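Long-range contacts in complement component 1, q subcomponent, A chain (Danio rerio, PDB 5HBA), which probably recognises immune complexes and pathogen surfaces through this C-terminal globular C1q domain, as in the complement C1q of other vertebrates: residues F6-E12 and T23-S29; F52-S58 and R121-N127; E59-C63 and F109-G113. All blocks are in the same frame, centred on the assembly; numbering follows the deposited sequence.

All three contacts lie in one C1q domain, a jelly-roll sandwich of two antiparallel sheets. Contacts 1 and 2 belong to the same sheet, centres 9 Å apart. Strand 5-10 pairs with strand 26-30 in contact 1 and with strand 120-133, which carries residues 121-127 of contact 2. Ser7 OG lies 2.6 Å from Asn127 OD1, and Arg10 N 2.7 Å from Ala124 O. Both contacts touch a second subunit of the trimer. Contact 3 lies at one end of the other sheet, where strand 62-68 begins and strand 103-109 ends, 14 Å from contact 2 between centres, and Leu62 packs against Ala56, Ser57 and Leu122. Contacts 1 and 3 do not touch; their nearest atoms are about 10 Å apart.

Contact 1: residues F6-E12 and T23-S29; sequences FSVLRNE and TFNDKLS
Two antiparallel strands of the C1q jelly roll pair here, and the pairing holds two classic beta bulges. Residues 6-10 are extended. At the first bulge Leu28 and Ser29 both face Ser7, with Leu28 at phi/psi -81/-42. Ser7 O accepts Leu28 N at 2.8 Å and Ser29 N at 3.1 Å, and Ser7 N donates to Ser29 O at 2.9 Å. At the second, Asn25 and Asp26 face Leu9. Leu9 N donates a hydrogen bond to Asp26 O at 2.7 Å, and Leu9 O takes Asp26 N at 3.1 Å and, weakly, Asn25 N at 3.0 Å. Val8 pairs with Lys27 between them, CA to CA 4.6 Å.

Val8 is m and Phe24 is m with chi2 85°. Val8 CG2 therefore sits squarely over the Phe24 ring, 3.7 Å from its centroid, as a CH-pi contact. Leu9 (t, p) and Leu28 (m, p) lie near each other, Leu9 CB to Leu28 CD1 4.2 Å, and both meet Leu76 of a second subunit. Arg10 is t through chi3, so NH1 reaches Thr23 O at 2.8 Å. Its NH2 hydrogen-bonds Ser14 O. Asn25 is p: OD1 accepts Asn11 N at 2.9 Å and ND2 donates to Asn11 O at 3.0 Å. A water joins Glu12 OE2 at 2.6 Å to Thr23 OG1 at 3.0 Å.

Contact 2: residues F52-S58 and R121-N127; sequences FVFHASS and RLYAVFN
Strand 52-58 runs against strand 123-127 as a regular antiparallel pair in the sheet of the C1q jelly roll that meets the neighbouring subunits. The short axes approach to 4.6 Å at 177°. Hydrogen-bonded pairs are Val53-Asn127, His55-Val125 and Ser57-Tyr123. Of their six N-H...O hydrogen bonds, Asn127 N to Val53 O is the shortest at 2.7 Å. Ser57 N to Tyr123 O is 2.9 Å. Phe54-Phe126 and Ala56-Ala124 are the non-hydrogen-bonded pairs, CA to CA 4.3 and 4.2 Å.

The face with Phe54, Ala56, Ala124 and Phe126 looks into the sandwich. Phe126 (t, chi2 20°) fits between the side chains of Phe52 and Phe54: its CZ is 4.1 Å from Phe52 CD1, and its CD1 is 3.9 Å from Phe54 CB. Phe54 (p) turns its ring away from the partner strand, toward Leu64. The two alanines meet at 3.9 Å, CB to CB. Leu122 (t, p) fills the shallow hollow beside them, with CD1 4.0 Å from Ala56 CB.

On the other face Val53 CG1 packs on Asn127 CB at 3.8 Å, and Ser57 OG lies 3.7 Å from Tyr123 CB. His55 (m) hydrogen-bonds Ser91 through ND1. Its NE2 is 2.6 Å from a water that also takes a weak bond from Asn127 ND2 at 3.1 Å. Asn127 OD1 hydrogen-bonds Ser7 OG of the same chain, and its ND2 hydrogen-bonds Gly93 O of a second subunit. The chemistry thus divides by face: aromatic and aliphatic groups inside, and a mixed polar and apolar surface where subunits meet.

Contact 3: residues E59-C63 and F109-G113; sequences EGRLC and FAGDG
Residues 59-63 turn from a loop into strand 62-68, and residues 109-113 leave the end of strand 103-109. The join is made by one backbone bond, a salt bridge, a water and a sulfur-bearing side chain on a ring.

The backbone bond runs from Phe109 N to Cys63 O at 3.1 Å, with the two CA atoms 5.5 Å apart. One water extends it: it accepts Cys63 N at 2.9 Å and Arg61 NH1 at 3.3 Å, and donates to Phe109 O at 2.6 Å.

The charged contact is Arg61 NH2 to Asp112 OD1, a hydrogen-bonded salt bridge of 3.2 Å. Arg61 is t at chi1, off-well at chi2 (-135°) and p at chi3, and Asp112 is p. One face of the guanidinium lies against the backbone, with NH1 3.4 Å from Ala110 CA and NE 3.7 Å from Gly111 N.

In the apolar part, Phe109 (p, chi2 -79°) lays a ring face under Cys63 (m). Cys63 CB is 3.5 Å from the ring centroid, a CH-pi contact, and SG is 4.4 Å away, oblique. SG also lies 3.7 Å from Gly111 CA. A CB on Gly111 would clash with the sulfur.

Cys63 is bonded to Cys79 on the adjacent strand 75-80. This places the contact at a disulfide-bridged end of the second sheet of the C1q jelly roll, where the loop after strand 103-109 runs beside the start of strand 62-68.

Contact 1: residues F6-E12 and T23-S29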
loop_
_atom_site.group_PDB
_atom_site.type_symbol
_atom_site.label_atom_id
_atom_site.label_comp_id
_atom_site.label_asym_id
_atom_site.label_seq_id
_atom_site.Cartn_x
_atom_site.Cartn_y
_atom_site.Cartn_z
ATOM N N PHE A 6 -2.130 -7.847 -11.877
ATOM C CA PHE A 6 -3.557 -8.025 -11.633
ATOM C C PHE A 6 -4.119 -7.064 -10.593
ATOM O O PHE A 6 -3.397 -6.549 -9.724
ATOM C CB PHE A 6 -3.865 -9.466 -11.207
ATOM C CG PHE A 6 -3.440 -9.780 -9.799
ATOM C CD1 PHE A 6 -4.292 -9.521 -8.726
ATOM C CD2 PHE A 6 -2.197 -10.337 -9.547
ATOM C CE1 PHE A 6 -3.897 -9.792 -7.420
ATOM C CE2 PHE A 6 -1.791 -10.621 -8.241
ATOM C CZ PHE A 6 -2.646 -10.344 -7.174
ATOM N N SER A 7 -5.427 -6.858 -10.683
ATOM C CA SER A 7 -6.172 -6.093 -9.705
ATOM C C SER A 7 -7.566 -6.699 -9.635
ATOM O O SER A 7 -8.317 -6.687 -10.633
ATOM C CB SER A 7 -6.247 -4.624 -10.127
ATOM O OG SER A 7 -6.949 -3.867 -9.163
ATOM N N VAL A 8 -7.907 -7.253 -8.475
ATOM C CA VAL A 8 -9.203 -7.915 -8.296
ATOM C C VAL A 8 -9.984 -7.299 -7.140
ATOM O O VAL A 8 -9.400 -6.887 -6.132
ATOM C CB VAL A 8 -9.041 -9.448 -8.090
ATOM C CG1 VAL A 8 -8.562 -10.098 -9.383
ATOM C CG2 VAL A 8 -8.047 -9.733 -6.947
ATOM N N LEU A 9 -11.305 -7.229 -7.302
ATOM C CA LEU A 9 -12.173 -6.549 -6.343
ATOM C C LEU A 9 -13.226 -7.482 -5.752
ATOM O O LEU A 9 -13.822 -8.305 -6.456
ATOM C CB LEU A 9 -12.858 -5.356 -7.028
ATOM C CG LEU A 9 -14.062 -4.664 -6.375
ATOM C CD1 LEU A 9 -13.693 -3.918 -5.098
ATOM C CD2 LEU A 9 -14.726 -3.720 -7.369
ATOM N N ARG A 10 -13.447 -7.357 -4.451
ATOM C CA ARG A 10 -14.539 -8.070 -3.805
ATOM C C ARG A 10 -15.506 -7.035 -3.275
ATOM O O ARG A 10 -15.135 -6.241 -2.409
ATOM C CB ARG A 10 -14.044 -8.927 -2.634
ATOM C CG ARG A 10 -15.190 -9.683 -1.950
ATOM C CD ARG A 10 -14.766 -10.382 -0.662
ATOM N NE ARG A 10 -15.930 -10.991 -0.026
ATOM C CZ ARG A 10 -16.305 -12.257 -0.201
ATOM N NH1 ARG A 10 -15.586 -13.064 -0.979
ATOM N NH2 ARG A 10 -17.389 -12.720 0.417
ATOM N N ASN A 11 -16.727 -7.031 -3.816
ATOM C CA ASN A 11 -17.792 -6.144 -3.357
ATOM C C ASN A 11 -19.125 -6.870 -3.481
ATOM O O ASN A 11 -19.753 -6.847 -4.535
ATOM C CB ASN A 11 -17.831 -4.847 -4.174
ATOM C CG ASN A 11 -18.787 -3.805 -3.581
ATOM O OD1 ASN A 11 -19.049 -3.797 -2.382
ATOM N ND2 ASN A 11 -19.298 -2.921 -4.427
ATOM N N GLU A 12 -19.535 -7.532 -2.402
ATOM C CA GLU A 12 -20.691 -8.424 -2.436
ATOM C C GLU A 12 -21.334 -8.585 -1.059
ATOM O O GLU A 12 -20.743 -8.215 -0.030
ATOM C CB GLU A 12 -20.291 -9.795 -3.007
ATOM C CG GLU A 12 -19.030 -10.376 -2.390
ATOM C CD GLU A 12 -18.587 -11.684 -3.037
ATOM O OE1 GLU A 12 -19.235 -12.720 -2.793
ATOM O OE2 GLU A 12 -17.574 -11.686 -3.775
ATOM N N THR A 23 -12.396 -14.664 -1.849
ATOM C CA THR A 23 -12.756 -14.748 -3.268
ATOM C C THR A 23 -13.284 -13.388 -3.750
ATOM O O THR A 23 -13.679 -12.541 -2.934
ATOM C CB THR A 23 -13.750 -15.904 -3.558
ATOM O OG1 THR A 23 -14.971 -15.678 -2.847
ATOM C CG2 THR A 23 -13.153 -17.258 -3.114
ATOM N N PHE A 24 -13.260 -13.164 -5.062
ATOM C CA PHE A 24 -13.538 -11.835 -5.615
ATOM C C PHE A 24 -14.598 -11.926 -6.718
ATOM O O PHE A 24 -14.694 -12.947 -7.386
ATOM C CB PHE A 24 -12.242 -11.226 -6.171
ATOM C CG PHE A 24 -11.122 -11.117 -5.144
ATOM C CD1 PHE A 24 -10.276 -12.185 -4.898
ATOM C CD2 PHE A 24 -10.921 -9.934 -4.435
ATOM C CE1 PHE A 24 -9.249 -12.091 -3.959
ATOM C CE2 PHE A 24 -9.905 -9.827 -3.485
ATOM C CZ PHE A 24 -9.064 -10.905 -3.242
ATOM N N ASN A 25 -15.394 -10.876 -6.909
ATOM C CA ASN A 25 -16.439 -10.909 -7.942
ATOM C C ASN A 25 -16.234 -9.915 -9.093
ATOM O O ASN A 25 -17.110 -9.755 -9.944
ATOM C CB ASN A 25 -17.846 -10.752 -7.337
ATOM C CG ASN A 25 -18.040 -9.421 -6.643
ATOM O OD1 ASN A 25 -17.117 -8.887 -6.016
ATOM N ND2 ASN A 25 -19.250 -8.882 -6.729
ATOM N N ASP A 26 -15.077 -9.255 -9.128
ATOM C CA ASP A 26 -14.765 -8.339 -10.224
ATOM C C ASP A 26 -13.273 -8.337 -10.523
ATOM O O ASP A 26 -12.452 -8.115 -9.630
ATOM C CB ASP A 26 -15.242 -6.916 -9.894
ATOM C CG ASP A 26 -15.305 -6.021 -11.119
ATOM O OD1 ASP A 26 -14.703 -6.374 -12.161
ATOM O OD2 ASP A 26 -15.964 -4.962 -11.041
ATOM N N LYS A 27 -12.920 -8.598 -11.777
ATOM C CA LYS A 27 -11.516 -8.574 -12.187
ATOM C C LYS A 27 -11.236 -7.287 -12.959
ATOM O O LYS A 27 -11.749 -7.079 -14.063
ATOM C CB LYS A 27 -11.178 -9.824 -13.021
ATOM C CG LYS A 27 -9.703 -9.990 -13.368
ATOM C CD LYS A 27 -9.474 -11.184 -14.308
ATOM C CE LYS A 27 -9.582 -12.507 -13.580
ATOM N NZ LYS A 27 -8.638 -13.536 -14.137
ATOM N N LEU A 28 -10.444 -6.405 -12.359
ATOM C CA LEU A 28 -10.128 -5.112 -12.958
ATOM C C LEU A 28 -9.017 -5.235 -14.003
ATOM O O LEU A 28 -9.081 -4.620 -15.072
ATOM C CB LEU A 28 -9.721 -4.112 -11.871
ATOM C CG LEU A 28 -10.834 -3.281 -11.227
ATOM C CD1 LEU A 28 -12.104 -4.091 -10.976
ATOM C CD2 LEU A 28 -10.348 -2.654 -9.943
ATOM N N SER A 29 -8.023 -6.019 -13.673
ATOM C CA SER A 29 -6.924 -6.286 -14.533
ATOM C C SER A 29 -6.418 -7.628 -14.198
ATOM O O SER A 29 -6.541 -8.063 -13.113
ATOM C CB SER A 29 -5.827 -5.285 -14.322
ATOM O OG SER A 29 -6.250 -4.048 -14.701
HETATM O O HOH W 1 -16.646 -13.965 -4.580
#

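Contact 2: residues F52-S58 and R121-N127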
loop_
_atom_site.group_PDB
_atom_site.type_symbol
_atom_site.label_atom_id
_atom_site.label_comp_id
_atom_site.label_asym_id
_atom_site.label_seq_id
_atom_site.Cartn_x
_atom_site.Cartn_y
_atom_site.Cartn_z
ATOM N N PHE A 52 2.951 -7.683 -4.007
ATOM C CA PHE A 52 1.535 -7.903 -3.704
ATOM C C PHE A 52 1.075 -6.874 -2.669
ATOM O O PHE A 52 1.830 -6.522 -1.760
ATOM C CB PHE A 52 1.320 -9.306 -3.125
ATOM C CG PHE A 52 1.573 -10.418 -4.101
ATOM C CD1 PHE A 52 0.549 -10.888 -4.921
ATOM C CD2 PHE A 52 2.824 -11.017 -4.184
ATOM C CE1 PHE A 52 0.782 -11.932 -5.822
ATOM C CE2 PHE A 52 3.060 -12.054 -5.078
ATOM C CZ PHE A 52 2.039 -12.505 -5.903
ATOM N N VAL A 53 -0.162 -6.408 -2.800
ATOM C CA VAL A 53 -0.726 -5.463 -1.838
ATOM C C VAL A 53 -2.243 -5.604 -1.833
ATOM O O VAL A 53 -2.859 -5.862 -2.877
ATOM C CB VAL A 53 -0.291 -3.999 -2.140
ATOM C CG1 VAL A 53 -0.962 -3.468 -3.403
ATOM C CG2 VAL A 53 -0.600 -3.072 -0.958
ATOM N N PHE A 54 -2.845 -5.477 -0.654
ATOM C CA PHE A 54 -4.299 -5.486 -0.562
ATOM C C PHE A 54 -4.813 -4.295 0.249
ATOM O O PHE A 54 -4.080 -3.725 1.067
ATOM C CB PHE A 54 -4.800 -6.800 0.052
ATOM C CG PHE A 54 -4.414 -6.978 1.488
ATOM C CD1 PHE A 54 -5.214 -6.469 2.505
ATOM C CD2 PHE A 54 -3.248 -7.644 1.825
ATOM C CE1 PHE A 54 -4.858 -6.607 3.827
ATOM C CE2 PHE A 54 -2.878 -7.791 3.167
ATOM C CZ PHE A 54 -3.692 -7.278 4.163
ATOM N N HIS A 55 -6.079 -3.944 0.028
ATOM C CA HIS A 55 -6.750 -2.900 0.812
ATOM C C HIS A 55 -8.150 -3.413 1.107
ATOM O O HIS A 55 -8.921 -3.714 0.180
ATOM C CB HIS A 55 -6.858 -1.575 0.034
ATOM C CG HIS A 55 -5.588 -1.144 -0.623
ATOM N ND1 HIS A 55 -4.553 -0.533 0.048
ATOM C CD2 HIS A 55 -5.196 -1.207 -1.930
ATOM C CE1 HIS A 55 -3.580 -0.263 -0.789
ATOM N NE2 HIS A 55 -3.929 -0.662 -1.992
ATOM N N ALA A 56 -8.495 -3.519 2.385
ATOM C CA ALA A 56 -9.737 -4.209 2.736
ATOM C C ALA A 56 -10.428 -3.632 3.963
ATOM O O ALA A 56 -9.765 -3.170 4.897
ATOM C CB ALA A 56 -9.465 -5.710 2.930
ATOM N N SER A 57 -11.761 -3.684 3.958
ATOM C CA SER A 57 -12.552 -3.232 5.096
ATOM C C SER A 57 -13.711 -4.153 5.443
ATOM O O SER A 57 -14.339 -4.769 4.572
ATOM C CB SER A 57 -13.063 -1.784 4.928
ATOM O OG SER A 57 -13.580 -1.537 3.642
ATOM N N SER A 58 -13.989 -4.218 6.738
ATOM C CA SER A 58 -15.128 -4.939 7.278
ATOM C C SER A 58 -15.628 -4.102 8.443
ATOM O O SER A 58 -14.899 -3.242 8.938
ATOM C CB SER A 58 -14.672 -6.303 7.795
ATOM O OG SER A 58 -15.748 -6.992 8.401
ATOM N N ARG A 121 -19.164 -9.653 6.009
ATOM C CA ARG A 121 -18.937 -9.081 4.691
ATOM C C ARG A 121 -17.555 -8.461 4.651
ATOM O O ARG A 121 -17.035 -7.985 5.680
ATOM C CB ARG A 121 -19.968 -7.995 4.364
ATOM C CG ARG A 121 -21.398 -8.475 4.265
ATOM C CD ARG A 121 -22.300 -7.356 3.711
ATOM N NE ARG A 121 -21.759 -6.830 2.455
ATOM C CZ ARG A 121 -22.323 -5.870 1.721
ATOM N NH1 ARG A 121 -23.466 -5.311 2.102
ATOM N NH2 ARG A 121 -21.741 -5.472 0.596
ATOM N N LEU A 122 -16.952 -8.457 3.468
ATOM C CA LEU A 122 -15.603 -7.915 3.334
ATOM C C LEU A 122 -15.413 -7.232 1.991
ATOM O O LEU A 122 -15.580 -7.851 0.939
ATOM C CB LEU A 122 -14.562 -9.023 3.500
ATOM C CG LEU A 122 -13.087 -8.674 3.255
ATOM C CD1 LEU A 122 -12.501 -7.893 4.434
ATOM C CD2 LEU A 122 -12.287 -9.958 3.003
ATOM N N TYR A 123 -15.059 -5.950 2.031
ATOM C CA TYR A 123 -14.703 -5.222 0.828
ATOM C C TYR A 123 -13.206 -5.383 0.663
ATOM O O TYR A 123 -12.459 -5.194 1.624
ATOM C CB TYR A 123 -15.049 -3.754 1.005
ATOM C CG TYR A 123 -14.672 -2.856 -0.148
ATOM C CD1 TYR A 123 -15.503 -2.728 -1.261
ATOM C CD2 TYR A 123 -13.504 -2.099 -0.108
ATOM C CE1 TYR A 123 -15.168 -1.876 -2.311
ATOM C CE2 TYR A 123 -13.159 -1.256 -1.152
ATOM C CZ TYR A 123 -13.992 -1.153 -2.246
ATOM O OH TYR A 123 -13.653 -0.315 -3.280
ATOM N N ALA A 124 -12.752 -5.768 -0.527
ATOM C CA ALA A 124 -11.316 -5.981 -0.705
ATOM C C ALA A 124 -10.830 -5.703 -2.119
ATOM O O ALA A 124 -11.472 -6.105 -3.086
ATOM C CB ALA A 124 -10.931 -7.414 -0.270
ATOM N N VAL A 125 -9.700 -5.003 -2.219
ATOM C CA VAL A 125 -8.980 -4.831 -3.476
ATOM C C VAL A 125 -7.615 -5.498 -3.302
ATOM O O VAL A 125 -6.886 -5.185 -2.364
ATOM C CB VAL A 125 -8.809 -3.327 -3.840
ATOM C CG1 VAL A 125 -8.014 -3.175 -5.134
ATOM C CG2 VAL A 125 -10.182 -2.645 -4.001
ATOM N N PHE A 126 -7.293 -6.449 -4.172
ATOM C CA PHE A 126 -6.049 -7.207 -4.068
ATOM C C PHE A 126 -5.292 -6.961 -5.363
ATOM O O PHE A 126 -5.827 -7.201 -6.456
ATOM C CB PHE A 126 -6.376 -8.699 -3.919
ATOM C CG PHE A 126 -5.192 -9.577 -3.588
ATOM C CD1 PHE A 126 -4.022 -9.051 -3.042
ATOM C CD2 PHE A 126 -5.255 -10.950 -3.828
ATOM C CE1 PHE A 126 -2.943 -9.876 -2.732
ATOM C CE2 PHE A 126 -4.174 -11.783 -3.516
ATOM C CZ PHE A 126 -3.014 -11.240 -2.973
ATOM N N ASN A 127 -4.061 -6.469 -5.240
ATOM C CA ASN A 127 -3.251 -6.091 -6.398
ATOM C C ASN A 127 -1.890 -6.775 -6.405
ATOM O O ASN A 127 -1.331 -7.090 -5.345
ATOM C CB ASN A 127 -3.033 -4.577 -6.408
ATOM C CG ASN A 127 -4.332 -3.806 -6.390
ATOM O OD1 ASN A 127 -5.249 -4.093 -7.163
ATOM N ND2 ASN A 127 -4.423 -2.818 -5.498
HETATM O O HOH W 2 -2.658 -0.602 -4.232
#

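Contact 3: residues E59-C63 and F109-G113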
loop_
_atom_site.group_PDB
_atom_site.type_symbol
_atom_site.label_atom_id
_atom_site.label_comp_id
_atom_site.label_asym_id
_atom_site.label_seq_id
_atom_site.Cartn_x
_atom_site.Cartn_y
_atom_site.Cartn_z
ATOM N N GLU A 59 -16.854 -4.350 8.891
ATOM C CA GLU A 59 -17.361 -3.691 10.090
ATOM C C GLU A 59 -16.696 -4.316 11.321
ATOM O O GLU A 59 -16.653 -5.543 11.455
ATOM C CB GLU A 59 -18.888 -3.829 10.167
ATOM C CG GLU A 59 -19.542 -3.168 11.380
ATOM C CD GLU A 59 -19.843 -1.692 11.166
ATOM O OE1 GLU A 59 -19.288 -1.099 10.210
ATOM O OE2 GLU A 59 -20.638 -1.126 11.952
ATOM N N GLY A 60 -16.150 -3.482 12.205
ATOM C CA GLY A 60 -15.497 -3.980 13.403
ATOM C C GLY A 60 -14.090 -4.481 13.128
ATOM O O GLY A 60 -13.490 -4.134 12.107
ATOM N N ARG A 61 -13.568 -5.302 14.038
ATOM C CA ARG A 61 -12.205 -5.824 13.936
ATOM C C ARG A 61 -11.964 -6.558 12.611
ATOM O O ARG A 61 -12.764 -7.407 12.205
ATOM C CB ARG A 61 -11.908 -6.762 15.113
ATOM C CG ARG A 61 -10.471 -7.288 15.144
ATOM C CD ARG A 61 -10.422 -8.783 15.441
ATOM N NE ARG A 61 -11.141 -9.542 14.426
ATOM C CZ ARG A 61 -12.088 -10.442 14.687
ATOM N NH1 ARG A 61 -12.699 -11.066 13.684
ATOM N NH2 ARG A 61 -12.424 -10.716 15.945
ATOM N N LEU A 62 -10.866 -6.216 11.938
ATOM C CA LEU A 62 -10.490 -6.872 10.687
ATOM C C LEU A 62 -9.042 -7.328 10.734
ATOM O O LEU A 62 -8.124 -6.514 10.895
ATOM C CB LEU A 62 -10.707 -5.960 9.469
ATOM C CG LEU A 62 -10.257 -6.555 8.120
ATOM C CD1 LEU A 62 -10.902 -7.915 7.837
ATOM C CD2 LEU A 62 -10.552 -5.594 6.979
ATOM N N CYS A 63 -8.856 -8.639 10.607
ATOM C CA CYS A 63 -7.534 -9.239 10.528
ATOM C C CYS A 63 -7.419 -10.025 9.219
ATOM O O CYS A 63 -8.298 -10.832 8.888
ATOM C CB CYS A 63 -7.312 -10.174 11.711
ATOM S SG CYS A 63 -6.790 -9.344 13.229
ATOM N N PHE A 109 -8.981 -13.771 9.375
ATOM C CA PHE A 109 -9.051 -14.553 10.609
ATOM C C PHE A 109 -9.631 -13.707 11.747
ATOM O O PHE A 109 -9.735 -12.484 11.626
ATOM C CB PHE A 109 -7.693 -15.167 10.977
ATOM C CG PHE A 109 -6.619 -14.166 11.342
ATOM C CD1 PHE A 109 -5.928 -13.467 10.358
ATOM C CD2 PHE A 109 -6.248 -13.982 12.677
ATOM C CE1 PHE A 109 -4.918 -12.566 10.700
ATOM C CE2 PHE A 109 -5.225 -13.092 13.030
ATOM C CZ PHE A 109 -4.564 -12.380 12.043
ATOM N N ALA A 110 -10.064 -14.357 12.821
ATOM C CA ALA A 110 -10.542 -13.633 13.991
ATOM C C ALA A 110 -9.373 -13.464 14.960
ATOM O O ALA A 110 -9.028 -14.385 15.710
ATOM C CB ALA A 110 -11.695 -14.361 14.653
ATOM N N GLY A 111 -8.762 -12.285 14.919
ATOM C CA GLY A 111 -7.579 -11.980 15.709
ATOM C C GLY A 111 -7.750 -12.028 17.216
ATOM O O GLY A 111 -6.763 -12.061 17.945
ATOM N N ASP A 112 -8.989 -12.008 17.693
ATOM C CA ASP A 112 -9.245 -12.199 19.119
ATOM C C ASP A 112 -10.664 -12.746 19.325
ATOM O O ASP A 112 -11.346 -13.087 18.353
ATOM C CB ASP A 112 -8.996 -10.902 19.918
ATOM C CG ASP A 112 -9.958 -9.769 19.541
ATOM O OD1 ASP A 112 -10.747 -9.929 18.582
ATOM O OD2 ASP A 112 -9.919 -8.702 20.204
ATOM N N GLY A 113 -11.100 -12.838 20.580
ATOM C CA GLY A 113 -12.431 -13.346 20.875
ATOM C C GLY A 113 -12.455 -14.865 20.880
ATOM O O GLY A 113 -11.448 -15.510 20.576
HETATM O O HOH W 3 -11.126 -10.430 10.899
#